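Local coordinates for acetoin utilization protein (PDB 2Q04) that probably transfers an acetyl group from acetyl-coenzyme A as a GNAT-family enzyme, with an inferred role in acetoin utilization, at residues A31-D36 with I63-Q68. Sequence-based numbering, arbitrary orientation.
Sequences ATYKLD and IIIARQ
One face of the Tyr33 ring is covered by Arg67 CD, the last methylene of the chain, and Ile65 also reaches the ring, a small example of how an arginine can pack through carbon while its head group serves polar partners elsewhere. From CB of Arg67 the chain runs extended through CG, which is anti to the backbone N, and this puts CD over the Tyr33 ring in a CH-pi contact, 3.9 Å from the centroid and 21° off the normal. The bend at chi3 (58°) then turns NE, 3.9 Å from Tyr33 OH but not bonded to it, and the guanidinium, whose plane is tilted 15° from that of the ring, with the OH oblique to it. Its tip turns elsewhere: NH2 forms a salt bridge with Glu22 and NH1 donates to the carbonyl of Gly69. Within this GNAT-type mixed sheet, strand 62-68 pairs with strand 71-79, which also carries the short strand 34-35 as a parallel neighbour, so the tyrosine precedes a strand that flanks the same hairpin. On the ring's opposite face lies Thr32 OG1, toward the rim. Ile65 CD1 meets Tyr33 CE2 at 3.7 Å, the side chains crossing at about a right angle. With an alanine in place of Tyr33, Arg67 CD would probably lose the ring face it rests on and the Ile65 methyl its neighbour, opening a gap between the segments.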
loop_
_atom_site.group_PDB
_atom_site.type_symbol
_atom_site.label_atom_id
_atom_site.label_comp_id
_atom_site.label_asym_id
_atom_site.label_seq_id
_atom_site.Cartn_x
_atom_site.Cartn_y
_atom_site.Cartn_z
ATOM N N ALA A 31 12.246 -7.800 12.256
ATOM C CA ALA A 31 12.696 -7.249 13.535
ATOM C C ALA A 31 14.209 -7.055 13.581
ATOM O O ALA A 31 14.710 -6.243 14.356
ATOM C CB ALA A 31 12.251 -8.145 14.675
ATOM N N THR A 32 14.934 -7.813 12.755
ATOM C CA THR A 32 16.406 -7.742 12.726
ATOM C C THR A 32 16.913 -6.574 11.852
ATOM O O THR A 32 18.064 -6.152 11.979
ATOM C CB THR A 32 17.020 -9.053 12.208
ATOM O OG1 THR A 32 16.619 -9.272 10.851
ATOM C CG2 THR A 32 16.578 -10.235 13.070
ATOM N N TYR A 33 16.055 -6.069 10.964
ATOM C CA TYR A 33 16.421 -4.942 10.115
ATOM C C TYR A 33 16.260 -3.622 10.869
ATOM O O TYR A 33 15.855 -3.605 12.031
ATOM C CB TYR A 33 15.569 -4.923 8.835
ATOM C CG TYR A 33 15.701 -6.163 7.968
ATOM C CD1 TYR A 33 16.944 -6.720 7.694
ATOM C CD2 TYR A 33 14.586 -6.726 7.365
ATOM C CE1 TYR A 33 17.063 -7.851 6.891
ATOM C CE2 TYR A 33 14.696 -7.841 6.544
ATOM C CZ TYR A 33 15.935 -8.400 6.311
ATOM O OH TYR A 33 16.042 -9.507 5.501
ATOM N N LYS A 34 16.604 -2.524 10.204
ATOM C CA LYS A 34 16.516 -1.197 10.795
ATOM C C LYS A 34 15.868 -0.220 9.815
ATOM O O LYS A 34 16.397 0.024 8.741
ATOM C CB LYS A 34 17.916 -0.697 11.167
ATOM C CG LYS A 34 17.939 0.694 11.797
ATOM C CD LYS A 34 19.331 1.054 12.310
ATOM C CE LYS A 34 19.320 2.372 13.084
ATOM N NZ LYS A 34 20.645 2.677 13.709
ATOM N N LEU A 35 14.722 0.333 10.187
ATOM C CA LEU A 35 14.061 1.331 9.347
ATOM C C LEU A 35 14.947 2.559 9.162
ATOM O O LEU A 35 15.483 3.109 10.136
ATOM C CB LEU A 35 12.722 1.764 9.955
ATOM C CG LEU A 35 11.469 0.998 9.525
ATOM C CD1 LEU A 35 10.227 1.687 10.086
ATOM C CD2 LEU A 35 11.374 0.895 8.014
ATOM N N ASP A 36 15.085 2.993 7.912
ATOM C CA ASP A 36 15.846 4.189 7.596
ATOM C C ASP A 36 15.236 5.400 8.328
ATOM O O ASP A 36 14.007 5.527 8.397
ATOM C CB ASP A 36 15.828 4.437 6.093
ATOM C CG ASP A 36 16.751 5.536 5.683
ATOM O OD1 ASP A 36 17.977 5.300 5.664
ATOM O OD2 ASP A 36 16.258 6.642 5.375
ATOM N N ILE A 63 4.402 -7.625 4.238
ATOM C CA ILE A 63 5.320 -6.495 4.194
ATOM C C ILE A 63 6.409 -6.774 3.152
ATOM O O ILE A 63 7.199 -7.684 3.306
ATOM C CB ILE A 63 5.996 -6.254 5.580
ATOM C CG1 ILE A 63 4.937 -5.956 6.672
ATOM C CG2 ILE A 63 7.026 -5.112 5.489
ATOM C CD1 ILE A 63 4.200 -4.631 6.496
ATOM N N ILE A 64 6.374 -6.035 2.058
ATOM C CA ILE A 64 7.423 -6.091 1.063
ATOM C C ILE A 64 8.326 -4.881 1.290
ATOM O O ILE A 64 7.836 -3.765 1.523
ATOM C CB ILE A 64 6.842 -6.076 -0.393
ATOM C CG1 ILE A 64 6.193 -7.434 -0.730
ATOM C CG2 ILE A 64 7.944 -5.763 -1.417
ATOM C CD1 ILE A 64 4.971 -7.775 0.114
ATOM N N ILE A 65 9.641 -5.106 1.251
ATOM C CA ILE A 65 10.613 -4.063 1.614
ATOM C C ILE A 65 11.607 -3.768 0.505
ATOM O O ILE A 65 11.899 -4.624 -0.314
ATOM C CB ILE A 65 11.409 -4.465 2.864
ATOM C CG1 ILE A 65 12.229 -5.752 2.594
ATOM C CG2 ILE A 65 10.468 -4.658 4.047
ATOM C CD1 ILE A 65 13.153 -6.125 3.711
ATOM N N ALA A 66 12.064 -2.517 0.459
ATOM C CA ALA A 66 13.208 -2.129 -0.356
ATOM C C ALA A 66 14.360 -1.968 0.609
ATOM O O ALA A 66 14.289 -1.163 1.538
ATOM C CB ALA A 66 12.940 -0.846 -1.080
ATOM N N ARG A 67 15.426 -2.736 0.387
ATOM C CA ARG A 67 16.426 -2.949 1.407
ATOM C C ARG A 67 17.863 -2.829 0.876
ATOM O O ARG A 67 18.154 -3.209 -0.255
ATOM C CB ARG A 67 16.211 -4.344 2.019
ATOM C CG ARG A 67 17.190 -4.725 3.075
ATOM C CD ARG A 67 16.925 -6.146 3.597
ATOM N NE ARG A 67 16.981 -7.170 2.536
ATOM C CZ ARG A 67 18.115 -7.611 1.960
ATOM N NH1 ARG A 67 19.277 -7.056 2.248
ATOM N NH2 ARG A 67 18.066 -8.565 1.043
ATOM N N GLN A 68 18.736 -2.248 1.702
ATOM C CA GLN A 68 20.171 -2.250 1.467
ATOM C C GLN A 68 20.836 -2.730 2.736
ATOM O O GLN A 68 20.813 -2.043 3.732
ATOM C CB GLN A 68 20.670 -0.848 1.126
ATOM C CG GLN A 68 20.586 -0.488 -0.351
ATOM C CD GLN A 68 21.373 0.784 -0.692
ATOM O OE1 GLN A 68 21.548 1.671 0.156
ATOM N NE2 GLN A 68 21.848 0.873 -1.933
#